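PDB 5LBH: CAIP from Helicobacter cinaedi, which probably stores iron in a twelve-subunit mini-ferritin shell of the Dps family and acts as a pro-inflammatory antigen that promotes foam-cell formation. Local coordinates for residues Leu8-Ile11 against Gln12-Ser16; Val22-Phe25 against His26-Lys30; Met32-His35 against Pro36-Ala40; Ala136-Met139 against Leu140-Leu144. All coordinates share one frame; numbering follows the deposited sequence.

Contact 1 of 4, residues Leu8-Ile11 against Gln12-Ser16; sequences LKQI and QADAS
Leu8 to Ala15 follow one another in regular alpha-helix, and each backbone N-H of Gln12, Ala13, Asp14 and Ala15 bonds the carbonyl four residues back. The side chains of Gln10 and Asp14, one turn apart, add a bond of their own. Gln10 NE2 donates to Asp14 OD2 over 2.8 Å, with an N-H...O angle of 160°. The acceptor lies in the plane of the Gln10 amide. The amide in turn meets the syn side of OD2 from well out of the carboxylate plane, and the two flat groups are turned 45° apart. A bend at chi2 (68°) brings the amide of Gln10 forward along the helix, toward Asp14. The segment belongs to helix 4-28, the first long helix of the ferritin-like four-helix bundle. Asp14 is gripped from several sides: OD1 takes the N-H groups of Lys78 and Ile79, and OD2 also bonds Tyr102 OH. Gln10 NE2 has a second acceptor in Ala76 O. Round the helix, Gln12 is extended beyond CG, and its OE1 comes no nearer to the side chain of Lys9 than 4.1 Å, at CB. Its NE2 bonds Tyr67 O, and the ring of Tyr67 receives Lys9 in a cation-pi contact.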
loop_
_atom_site.group_PDB
_atom_site.type_symbol
_atom_site.label_atom_id
_atom_site.label_comp_id
_atom_site.label_asym_id
_atom_site.label_seq_id
_atom_site.Cartn_x
_atom_site.Cartn_y
_atom_site.Cartn_z
ATOM N N LEU A 8 12.369 36.955 -3.789
ATOM C CA LEU A 8 11.414 35.951 -3.337
ATOM C C LEU A 8 9.966 36.446 -3.409
ATOM O O LEU A 8 9.084 35.702 -3.851
ATOM C CB LEU A 8 11.754 35.509 -1.918
ATOM C CG LEU A 8 12.956 34.599 -1.662
ATOM C CD1 LEU A 8 13.210 34.547 -0.154
ATOM C CD2 LEU A 8 12.791 33.192 -2.252
ATOM N N LYS A 9 9.681 37.682 -2.951
ATOM C CA LYS A 9 8.281 38.128 -2.999
ATOM C C LYS A 9 7.848 38.448 -4.417
ATOM O O LYS A 9 6.660 38.346 -4.738
ATOM C CB LYS A 9 7.980 39.320 -2.090
ATOM C CG LYS A 9 8.848 39.533 -0.914
ATOM C CD LYS A 9 8.172 40.475 0.063
ATOM C CE LYS A 9 7.549 41.653 -0.662
ATOM N NZ LYS A 9 6.702 42.462 0.269
ATOM N N GLN A 10 8.785 38.835 -5.274
ATOM C CA GLN A 10 8.452 38.974 -6.684
ATOM C C GLN A 10 8.043 37.617 -7.266
ATOM O O GLN A 10 7.006 37.497 -7.935
ATOM C CB GLN A 10 9.640 39.595 -7.430
ATOM C CG GLN A 10 9.406 39.791 -8.919
ATOM C CD GLN A 10 8.370 40.856 -9.202
ATOM O OE1 GLN A 10 8.386 41.929 -8.604
ATOM N NE2 GLN A 10 7.449 40.555 -10.088
ATOM N N ILE A 11 8.823 36.569 -6.978
ATOM C CA ILE A 11 8.438 35.213 -7.380
ATOM C C ILE A 11 7.055 34.863 -6.822
ATOM O O ILE A 11 6.218 34.263 -7.507
ATOM C CB ILE A 11 9.498 34.202 -6.899
ATOM C CG1 ILE A 11 10.879 34.496 -7.517
ATOM C CG2 ILE A 11 9.039 32.785 -7.195
ATOM C CD1 ILE A 11 11.768 33.348 -7.646
ATOM N N GLN A 12 6.801 35.232 -5.563
ATOM C CA GLN A 12 5.516 34.952 -4.939
ATOM C C GLN A 12 4.370 35.585 -5.724
ATOM O O GLN A 12 3.383 34.914 -6.057
ATOM C CB GLN A 12 5.528 35.450 -3.493
ATOM C CG GLN A 12 4.304 35.041 -2.702
ATOM C CD GLN A 12 4.090 35.871 -1.452
ATOM O OE1 GLN A 12 4.883 36.749 -1.133
ATOM N NE2 GLN A 12 3.006 35.599 -0.741
ATOM N N ALA A 13 4.491 36.880 -6.042
ATOM C CA ALA A 13 3.406 37.578 -6.723
ATOM C C ALA A 13 3.167 37.013 -8.120
ATOM O O ALA A 13 2.015 36.830 -8.536
ATOM C CB ALA A 13 3.698 39.077 -6.781
ATOM N N ASP A 14 4.239 36.746 -8.865
ATOM C CA ASP A 14 4.051 36.188 -10.196
ATOM C C ASP A 14 3.522 34.761 -10.132
ATOM O O ASP A 14 2.777 34.347 -11.034
ATOM C CB ASP A 14 5.354 36.261 -10.991
ATOM C CG ASP A 14 5.770 37.698 -11.313
ATOM O OD1 ASP A 14 4.936 38.523 -11.778
ATOM O OD2 ASP A 14 6.957 38.003 -11.090
ATOM N N ALA A 15 3.898 33.989 -9.093
ATOM C CA ALA A 15 3.335 32.643 -8.941
ATOM C C ALA A 15 1.825 32.698 -8.753
ATOM O O ALA A 15 1.092 31.893 -9.340
ATOM C CB ALA A 15 3.977 31.884 -7.779
ATOM N N SER A 16 1.334 33.632 -7.931
ATOM C CA SER A 16 -0.109 33.661 -7.693
ATOM C C SER A 16 -0.869 34.065 -8.950
ATOM O O SER A 16 -1.968 33.562 -9.188
ATOM C CB SER A 16 -0.475 34.579 -6.513
ATOM O OG SER A 16 -0.289 35.950 -6.791
#

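Contact 2 of 4, residues Val22-Phe25 against His26-Lys30; sequences VHNF and HWNVK. With FE (Fe (III) ion), chain V.
His23, Asn24, His26, Trp27 and Asn28 make up the last turns of helix 4-28, at the intersubunit iron site that is characteristic of Dps mini-ferritins. His26 supplies a ligand from this chain. Its NE2 lies 2.4 Å from the iron ion, and water 1 sits 2.6 Å from the same ion. Asp53 and Glu57 of a neighbouring subunit complete the ligands. His26 ND1, on the other side of the imidazole, bonds Thr41 OG1, which helps fix the rotation of the ring.

One turn apart, the side chains of His23 and Trp27 cross at a slant. The CB of His23 stands over the six-membered ring of Trp27, 3.9 Å from its centroid, in a CH-pi contact. The imidazole itself meets the indole obliquely, with the planes at 57°. Trp27 CG is anti to its own carbonyl carbon (chi1 -62°), which folds the indole back along the helix, so that His23 O also lies over one face. Trp27 NE1 bonds Asp53 OD2 of the neighbouring subunit.

On another side of the helix, Asn28 ND2 donates to Asn24 OD1 over 2.6 Å. The oxygen lies in the amide plane of Asn28, while the two amides stand nearly perpendicular, at 83°. Asn24 ND2 bonds Lys84 O. Val29 N makes a weak bond, 3.3 Å, to Phe25 O.

The iron site is thus shared by two chains. The carboxylate of Asp53 binds metal through one oxygen and takes the indole N-H through the other, so Trp27 probably helps position this ligand.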
loop_
_atom_site.group_PDB
_atom_site.type_symbol
_atom_site.label_atom_id
_atom_site.label_comp_id
_atom_site.label_asym_id
_atom_site.label_seq_id
_atom_site.Cartn_x
_atom_site.Cartn_y
_atom_site.Cartn_z
ATOM N N VAL A 22 -3.104 29.669 -15.314
ATOM C CA VAL A 22 -3.064 28.276 -15.742
ATOM C C VAL A 22 -4.411 27.576 -15.504
ATOM O O VAL A 22 -4.796 26.703 -16.285
ATOM C CB VAL A 22 -1.875 27.565 -15.060
ATOM C CG1 VAL A 22 -1.864 26.061 -15.358
ATOM C CG2 VAL A 22 -0.571 28.202 -15.495
ATOM N N HIS A 23 -5.172 27.960 -14.466
ATOM C CA HIS A 23 -6.538 27.439 -14.342
ATOM C C HIS A 23 -7.364 27.805 -15.579
ATOM O O HIS A 23 -8.155 26.999 -16.084
ATOM C CB HIS A 23 -7.201 27.993 -13.076
ATOM C CG HIS A 23 -6.905 27.208 -11.834
ATOM N ND1 HIS A 23 -5.782 27.434 -11.061
ATOM C CD2 HIS A 23 -7.614 26.248 -11.190
ATOM C CE1 HIS A 23 -5.794 26.625 -10.016
ATOM N NE2 HIS A 23 -6.895 25.899 -10.069
ATOM N N ASN A 24 -7.158 29.010 -16.103
ATOM C CA ASN A 24 -7.846 29.439 -17.310
ATOM C C ASN A 24 -7.454 28.571 -18.512
ATOM O O ASN A 24 -8.324 28.101 -19.254
ATOM C CB ASN A 24 -7.544 30.925 -17.514
ATOM C CG ASN A 24 -8.149 31.500 -18.758
ATOM O OD1 ASN A 24 -9.000 30.897 -19.394
ATOM N ND2 ASN A 24 -7.739 32.721 -19.086
ATOM N N PHE A 25 -6.154 28.314 -18.707
ATOM C CA PHE A 25 -5.750 27.353 -19.741
ATOM C C PHE A 25 -6.377 25.982 -19.500
ATOM O O PHE A 25 -6.819 25.304 -20.439
ATOM C CB PHE A 25 -4.226 27.213 -19.779
ATOM C CG PHE A 25 -3.503 28.477 -20.139
ATOM C CD1 PHE A 25 -4.127 29.459 -20.891
ATOM C CD2 PHE A 25 -2.195 28.677 -19.732
ATOM C CE1 PHE A 25 -3.458 30.624 -21.227
ATOM C CE2 PHE A 25 -1.513 29.832 -20.070
ATOM C CZ PHE A 25 -2.148 30.814 -20.820
ATOM N N HIS A 26 -6.410 25.562 -18.238
ATOM C CA HIS A 26 -6.939 24.260 -17.860
ATOM C C HIS A 26 -8.418 24.129 -18.214
ATOM O O HIS A 26 -8.865 23.065 -18.651
ATOM C CB HIS A 26 -6.691 24.072 -16.365
ATOM C CG HIS A 26 -7.287 22.834 -15.786
ATOM N ND1 HIS A 26 -6.822 21.567 -16.076
ATOM C CD2 HIS A 26 -8.286 22.673 -14.885
ATOM C CE1 HIS A 26 -7.523 20.681 -15.392
ATOM N NE2 HIS A 26 -8.415 21.325 -14.663
ATOM N N TRP A 27 -9.194 25.200 -18.029
ATOM C CA TRP A 27 -10.637 25.163 -18.247
ATOM C C TRP A 27 -11.031 25.348 -19.716
ATOM O O TRP A 27 -12.058 24.811 -20.149
ATOM C CB TRP A 27 -11.319 26.258 -17.430
ATOM C CG TRP A 27 -11.174 26.155 -15.960
ATOM C CD1 TRP A 27 -11.136 25.013 -15.213
ATOM C CD2 TRP A 27 -11.085 27.249 -15.033
ATOM N NE1 TRP A 27 -11.011 25.327 -13.878
ATOM C CE2 TRP A 27 -10.979 26.690 -13.739
ATOM C CE3 TRP A 27 -11.069 28.642 -15.176
ATOM C CZ2 TRP A 27 -10.853 27.474 -12.592
ATOM C CZ3 TRP A 27 -10.945 29.424 -14.047
ATOM C CH2 TRP A 27 -10.837 28.839 -12.762
ATOM N N ASN A 28 -10.274 26.138 -20.483
ATOM C CA ASN A 28 -10.747 26.672 -21.757
ATOM C C ASN A 28 -9.952 26.163 -22.955
ATOM O O ASN A 28 -10.007 26.780 -24.031
ATOM C CB ASN A 28 -10.723 28.201 -21.728
ATOM C CG ASN A 28 -11.692 28.778 -20.704
ATOM O OD1 ASN A 28 -12.819 28.315 -20.578
ATOM N ND2 ASN A 28 -11.265 29.816 -19.991
ATOM N N VAL A 29 -9.167 25.090 -22.780
ATOM C CA VAL A 29 -8.530 24.435 -23.917
ATOM C C VAL A 29 -9.584 23.753 -24.788
ATOM O O VAL A 29 -10.552 23.159 -24.293
ATOM C CB VAL A 29 -7.435 23.455 -23.439
ATOM C CG1 VAL A 29 -8.001 22.367 -22.524
ATOM C CG2 VAL A 29 -6.747 22.815 -24.623
ATOM N N LYS A 30 -9.413 23.861 -26.097
ATOM C CA LYS A 30 -10.291 23.235 -27.069
ATOM C C LYS A 30 -9.429 22.380 -27.979
ATOM O O LYS A 30 -8.205 22.498 -27.979
ATOM C CB LYS A 30 -11.046 24.288 -27.883
ATOM C CG LYS A 30 -11.905 25.192 -27.028
ATOM C CD LYS A 30 -13.104 24.494 -26.441
ATOM C CE LYS A 30 -13.782 25.411 -25.426
ATOM N NZ LYS A 30 -13.800 26.858 -25.851
HETATM FE FE FE V . -10.166 20.686 -13.134
HETATM O O HOH W 1 -10.768 18.193 -13.415
#

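Contact 3 of 4, residues Met32-His35 against Pro36-Ala40; sequences MDFH and PTHKA
Phe34 and His38, one turn apart, form the packed side of the first turns of helix 34-61. Their side chains run alongside each other and point the same way. The two rings are nearly parallel, with planes at 18°, but they are slid so far apart that they barely overlap, and their centroids are 5.2 Å apart. Contact is made at the rims: Phe34 CZ lies over one face of the His38 ring, 4.0 Å from His38 CG, and His38 CB lies over one face of the phenyl ring. Both side chains leave the backbone with CG anti to N (chi1 166° for Phe34 and -175° for His38), which keeps them in step. The backbone bond from His38 N to Phe34 O, 2.9 Å, ties the same two residues. Beyond His38, the imidazole of His26 stacks on its ring, and His38 ND1 bonds His26 O.

The other side is looser and faces solvent. His35, Pro36 and Lys39 are exposed there. The bond from Lys39 N to His35 O, 3.1 Å, continues the helix, but Lys39 leads away and its NZ makes a salt bridge with Glu43. Between the two sides, Thr37 OG1 lies 3.2 Å from Asp33 O, a weak approach at the helix start. This hydroxyl also bonds Ser89 OG of helix 89-116.

Ring packing and the bond at ND1 together hold His38 in a defined orientation, with the nearest atom of its side chain about 4 Å from the iron ion. The structure gives it no metal bond. Its place beside the ligand His26 is consistent with a second-shell role.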
loop_
_atom_site.group_PDB
_atom_site.type_symbol
_atom_site.label_atom_id
_atom_site.label_comp_id
_atom_site.label_asym_id
_atom_site.label_seq_id
_atom_site.Cartn_x
_atom_site.Cartn_y
_atom_site.Cartn_z
ATOM N N MET A 32 -8.594 18.570 -30.377
ATOM C CA MET A 32 -8.504 17.117 -30.235
ATOM C C MET A 32 -7.585 16.727 -29.082
ATOM O O MET A 32 -7.822 15.725 -28.399
ATOM C CB MET A 32 -8.020 16.497 -31.550
ATOM C CG MET A 32 -8.737 15.196 -31.970
ATOM S SD MET A 32 -10.537 15.294 -32.270
ATOM C CE MET A 32 -11.170 14.085 -31.111
ATOM N N ASP A 33 -6.566 17.533 -28.817
ATOM C CA ASP A 33 -5.566 17.270 -27.786
ATOM C C ASP A 33 -6.005 17.896 -26.451
ATOM O O ASP A 33 -5.223 18.389 -25.636
ATOM C CB ASP A 33 -4.250 17.818 -28.355
ATOM C CG ASP A 33 -3.043 17.726 -27.427
ATOM O OD1 ASP A 33 -1.947 18.024 -27.943
ATOM O OD2 ASP A 33 -3.119 17.367 -26.244
ATOM N N PHE A 34 -7.329 17.828 -26.220
ATOM C CA PHE A 34 -7.953 18.464 -25.058
ATOM C C PHE A 34 -7.528 17.803 -23.755
ATOM O O PHE A 34 -7.231 18.491 -22.774
ATOM C CB PHE A 34 -9.489 18.442 -25.162
ATOM C CG PHE A 34 -10.182 18.777 -23.859
ATOM C CD1 PHE A 34 -10.446 20.102 -23.507
ATOM C CD2 PHE A 34 -10.510 17.779 -22.950
ATOM C CE1 PHE A 34 -11.052 20.428 -22.269
ATOM C CE2 PHE A 34 -11.102 18.099 -21.703
ATOM C CZ PHE A 34 -11.371 19.426 -21.370
ATOM N N HIS A 35 -7.530 16.468 -23.707
ATOM C CA HIS A 35 -7.383 15.843 -22.401
ATOM C C HIS A 35 -5.961 15.848 -21.838
ATOM O O HIS A 35 -5.788 16.130 -20.640
ATOM C CB HIS A 35 -7.901 14.412 -22.404
ATOM C CG HIS A 35 -8.019 13.851 -21.021
ATOM N ND1 HIS A 35 -7.272 12.767 -20.576
ATOM C CD2 HIS A 35 -8.729 14.290 -19.954
ATOM C CE1 HIS A 35 -7.559 12.536 -19.307
ATOM N NE2 HIS A 35 -8.437 13.446 -18.910
ATOM N N PRO A 36 -4.923 15.508 -22.614
ATOM C CA PRO A 36 -3.566 15.698 -22.079
ATOM C C PRO A 36 -3.311 17.129 -21.629
ATOM O O PRO A 36 -2.720 17.360 -20.561
ATOM C CB PRO A 36 -2.659 15.281 -23.248
ATOM C CG PRO A 36 -3.517 15.176 -24.409
ATOM C CD PRO A 36 -4.898 14.915 -23.962
ATOM N N THR A 37 -3.808 18.107 -22.382
ATOM C CA THR A 37 -3.552 19.491 -22.007
ATOM C C THR A 37 -4.304 19.862 -20.735
ATOM O O THR A 37 -3.764 20.547 -19.862
ATOM C CB THR A 37 -3.933 20.396 -23.170
ATOM O OG1 THR A 37 -2.963 20.220 -24.211
ATOM C CG2 THR A 37 -3.914 21.857 -22.727
ATOM N N HIS A 38 -5.538 19.387 -20.596
ATOM C CA HIS A 38 -6.294 19.627 -19.372
ATOM C C HIS A 38 -5.531 19.106 -18.154
ATOM O O HIS A 38 -5.448 19.782 -17.122
ATOM C CB HIS A 38 -7.671 18.976 -19.523
ATOM C CG HIS A 38 -8.630 19.233 -18.399
ATOM N ND1 HIS A 38 -9.205 20.466 -18.171
ATOM C CD2 HIS A 38 -9.197 18.385 -17.504
ATOM C CE1 HIS A 38 -10.055 20.377 -17.160
ATOM N NE2 HIS A 38 -10.064 19.125 -16.734
ATOM N N LYS A 39 -4.894 17.942 -18.288
ATOM C CA LYS A 39 -4.174 17.332 -17.175
ATOM C C LYS A 39 -2.802 17.976 -16.939
ATOM O O LYS A 39 -2.411 18.199 -15.787
ATOM C CB LYS A 39 -4.046 15.833 -17.426
ATOM C CG LYS A 39 -3.478 15.062 -16.260
ATOM C CD LYS A 39 -2.082 14.560 -16.568
ATOM C CE LYS A 39 -1.598 13.639 -15.471
ATOM N NZ LYS A 39 -0.248 13.076 -15.770
ATOM N N ALA A 40 -2.050 18.285 -17.996
ATOM C CA ALA A 40 -0.756 18.933 -17.789
ATOM C C ALA A 40 -0.927 20.273 -17.083
ATOM O O ALA A 40 -0.202 20.579 -16.130
ATOM C CB ALA A 40 -0.014 19.105 -19.111
#

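Contact 4 of 4, residues Ala136-Met139 against Leu140-Leu144; sequences AIWM and LKSQL
Ile137 and Lys141 lie side by side on helix 120-144 and point the same way. The lysine is fully extended beyond CG, and its CE passes 3.9 Å from Ile137 CG2. CG2 is the branch anti to the backbone N of Ile137, so it is turned toward the lysine chain. The aliphatic part of Lys141 also runs past Ile137 O, with CG at 3.4 Å, while NZ ends near the same methyl on the exposed side of the helix.

Trp138 and Ser142 are set differently. The indole, with its CG anti to N (chi1 166°), is met obliquely by the serine hydroxyl, and Ser142 OG is 3.6 Å from Trp138 NE1. The same OG lies 3.2 Å from Trp138 O. Under these side chains the main chain is plain alpha-helix, with Lys141 N bonded to Ile137 O over 3.0 Å and Ser142 N to Trp138 O over 3.1 Å.

This is the C-terminal end of the last helix of the four-helix bundle. Ala136, Ile137 and Leu140 turn to helix 89-116 of the same chain, where Ile137 meets Leu97 and Tyr100, and Leu140 meets Val96. Leu140 CB lies 3.7 Å from Ala136 O, one turn back. Other residues reach a neighbouring subunit: Trp138 packs on its Trp27, and Met139 and Ser142 pack on Phe34 of that same subunit.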
loop_
_atom_site.group_PDB
_atom_site.type_symbol
_atom_site.label_atom_id
_atom_site.label_comp_id
_atom_site.label_asym_id
_atom_site.label_seq_id
_atom_site.Cartn_x
_atom_site.Cartn_y
_atom_site.Cartn_z
ATOM N N ALA A 136 11.747 21.476 -18.368
ATOM C CA ALA A 136 10.446 21.687 -18.993
ATOM C C ALA A 136 10.554 22.557 -20.238
ATOM O O ALA A 136 9.834 22.335 -21.217
ATOM C CB ALA A 136 9.480 22.314 -17.997
ATOM N N ILE A 137 11.414 23.581 -20.199
ATOM C CA ILE A 137 11.606 24.462 -21.355
ATOM C C ILE A 137 12.158 23.681 -22.545
ATOM O O ILE A 137 11.726 23.877 -23.689
ATOM C CB ILE A 137 12.507 25.658 -20.969
ATOM C CG1 ILE A 137 11.714 26.632 -20.093
ATOM C CG2 ILE A 137 13.027 26.381 -22.197
ATOM C CD1 ILE A 137 12.542 27.673 -19.382
ATOM N N TRP A 138 13.100 22.763 -22.293
ATOM C CA TRP A 138 13.581 21.873 -23.349
ATOM C C TRP A 138 12.451 21.018 -23.931
ATOM O O TRP A 138 12.420 20.749 -25.139
ATOM C CB TRP A 138 14.699 20.970 -22.817
ATOM C CG TRP A 138 14.981 19.824 -23.745
ATOM C CD1 TRP A 138 15.450 19.910 -25.030
ATOM C CD2 TRP A 138 14.800 18.427 -23.479
ATOM N NE1 TRP A 138 15.575 18.651 -25.577
ATOM C CE2 TRP A 138 15.182 17.723 -24.648
ATOM C CE3 TRP A 138 14.366 17.697 -22.364
ATOM C CZ2 TRP A 138 15.127 16.326 -24.737
ATOM C CZ3 TRP A 138 14.318 16.305 -22.452
ATOM C CH2 TRP A 138 14.694 15.637 -23.632
ATOM N N MET A 139 11.515 20.578 -23.088
ATOM C CA MET A 139 10.450 19.714 -23.570
ATOM C C MET A 139 9.426 20.505 -24.378
ATOM O O MET A 139 8.940 20.028 -25.412
ATOM C CB MET A 139 9.786 19.009 -22.390
ATOM C CG MET A 139 10.675 17.979 -21.683
ATOM S SD MET A 139 9.787 17.220 -20.292
ATOM C CE MET A 139 10.909 15.896 -19.893
ATOM N N LEU A 140 9.114 21.734 -23.943
ATOM C CA LEU A 140 8.158 22.558 -24.678
ATOM C C LEU A 140 8.721 22.980 -26.030
ATOM O O LEU A 140 7.987 23.025 -27.024
ATOM C CB LEU A 140 7.769 23.788 -23.863
ATOM C CG LEU A 140 6.738 23.599 -22.748
ATOM C CD1 LEU A 140 6.770 24.780 -21.763
ATOM C CD2 LEU A 140 5.367 23.438 -23.322
ATOM N N LYS A 141 10.023 23.300 -26.088
ATOM C CA LYS A 141 10.627 23.625 -27.377
ATOM C C LYS A 141 10.613 22.425 -28.315
ATOM O O LYS A 141 10.359 22.572 -29.515
ATOM C CB LYS A 141 12.053 24.132 -27.200
ATOM C CG LYS A 141 12.163 25.529 -26.637
ATOM C CD LYS A 141 13.613 25.824 -26.333
ATOM C CE LYS A 141 13.827 27.258 -25.928
ATOM N NZ LYS A 141 15.260 27.504 -25.556
ATOM N N SER A 142 10.853 21.223 -27.787
ATOM C CA SER A 142 10.785 20.048 -28.649
ATOM C C SER A 142 9.359 19.818 -29.117
ATOM O O SER A 142 9.130 19.460 -30.275
ATOM C CB SER A 142 11.319 18.816 -27.921
ATOM O OG SER A 142 12.718 18.915 -27.727
ATOM N N GLN A 143 8.386 20.091 -28.247
ATOM C CA GLN A 143 7.001 19.856 -28.607
ATOM C C GLN A 143 6.509 20.873 -29.630
ATOM O O GLN A 143 5.719 20.522 -30.508
ATOM C CB GLN A 143 6.147 19.866 -27.343
ATOM C CG GLN A 143 4.658 19.737 -27.588
ATOM C CD GLN A 143 3.855 19.797 -26.310
ATOM O OE1 GLN A 143 4.416 19.871 -25.215
ATOM N NE2 GLN A 143 2.531 19.752 -26.439
ATOM N N LEU A 144 7.003 22.109 -29.582
ATOM C CA LEU A 144 6.634 23.129 -30.560
ATOM C C LEU A 144 7.492 23.085 -31.819
ATOM O O LEU A 144 7.132 23.721 -32.813
ATOM C CB LEU A 144 6.730 24.528 -29.932
ATOM C CG LEU A 144 5.724 24.872 -28.820
ATOM C CD1 LEU A 144 6.214 26.029 -27.952
ATOM C CD2 LEU A 144 4.397 25.234 -29.439
#

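All four contacts are local and follow in series, so none closes a long loop and none nests in or crosses another. Contacts 1 and 2 share helix 4-28, with centres about 21 Å apart. The chain then passes through strand 29-30 and a short loop into helix 34-61; contact 3 spans the end of that loop and the first turns. Contacts 2 and 3 touch directly: Val29 CG2 packs 3.5 Å from Thr37 CG2, which brings the end of contact 2 against the helix of contact 3. Contact 4 comes last, near the C terminus on helix 120-144. Its nearest atoms stay about 5 Å from contact 3 within the chain. Between subunits, however, residues of contact 4 pack against residues of contacts 2 and 3.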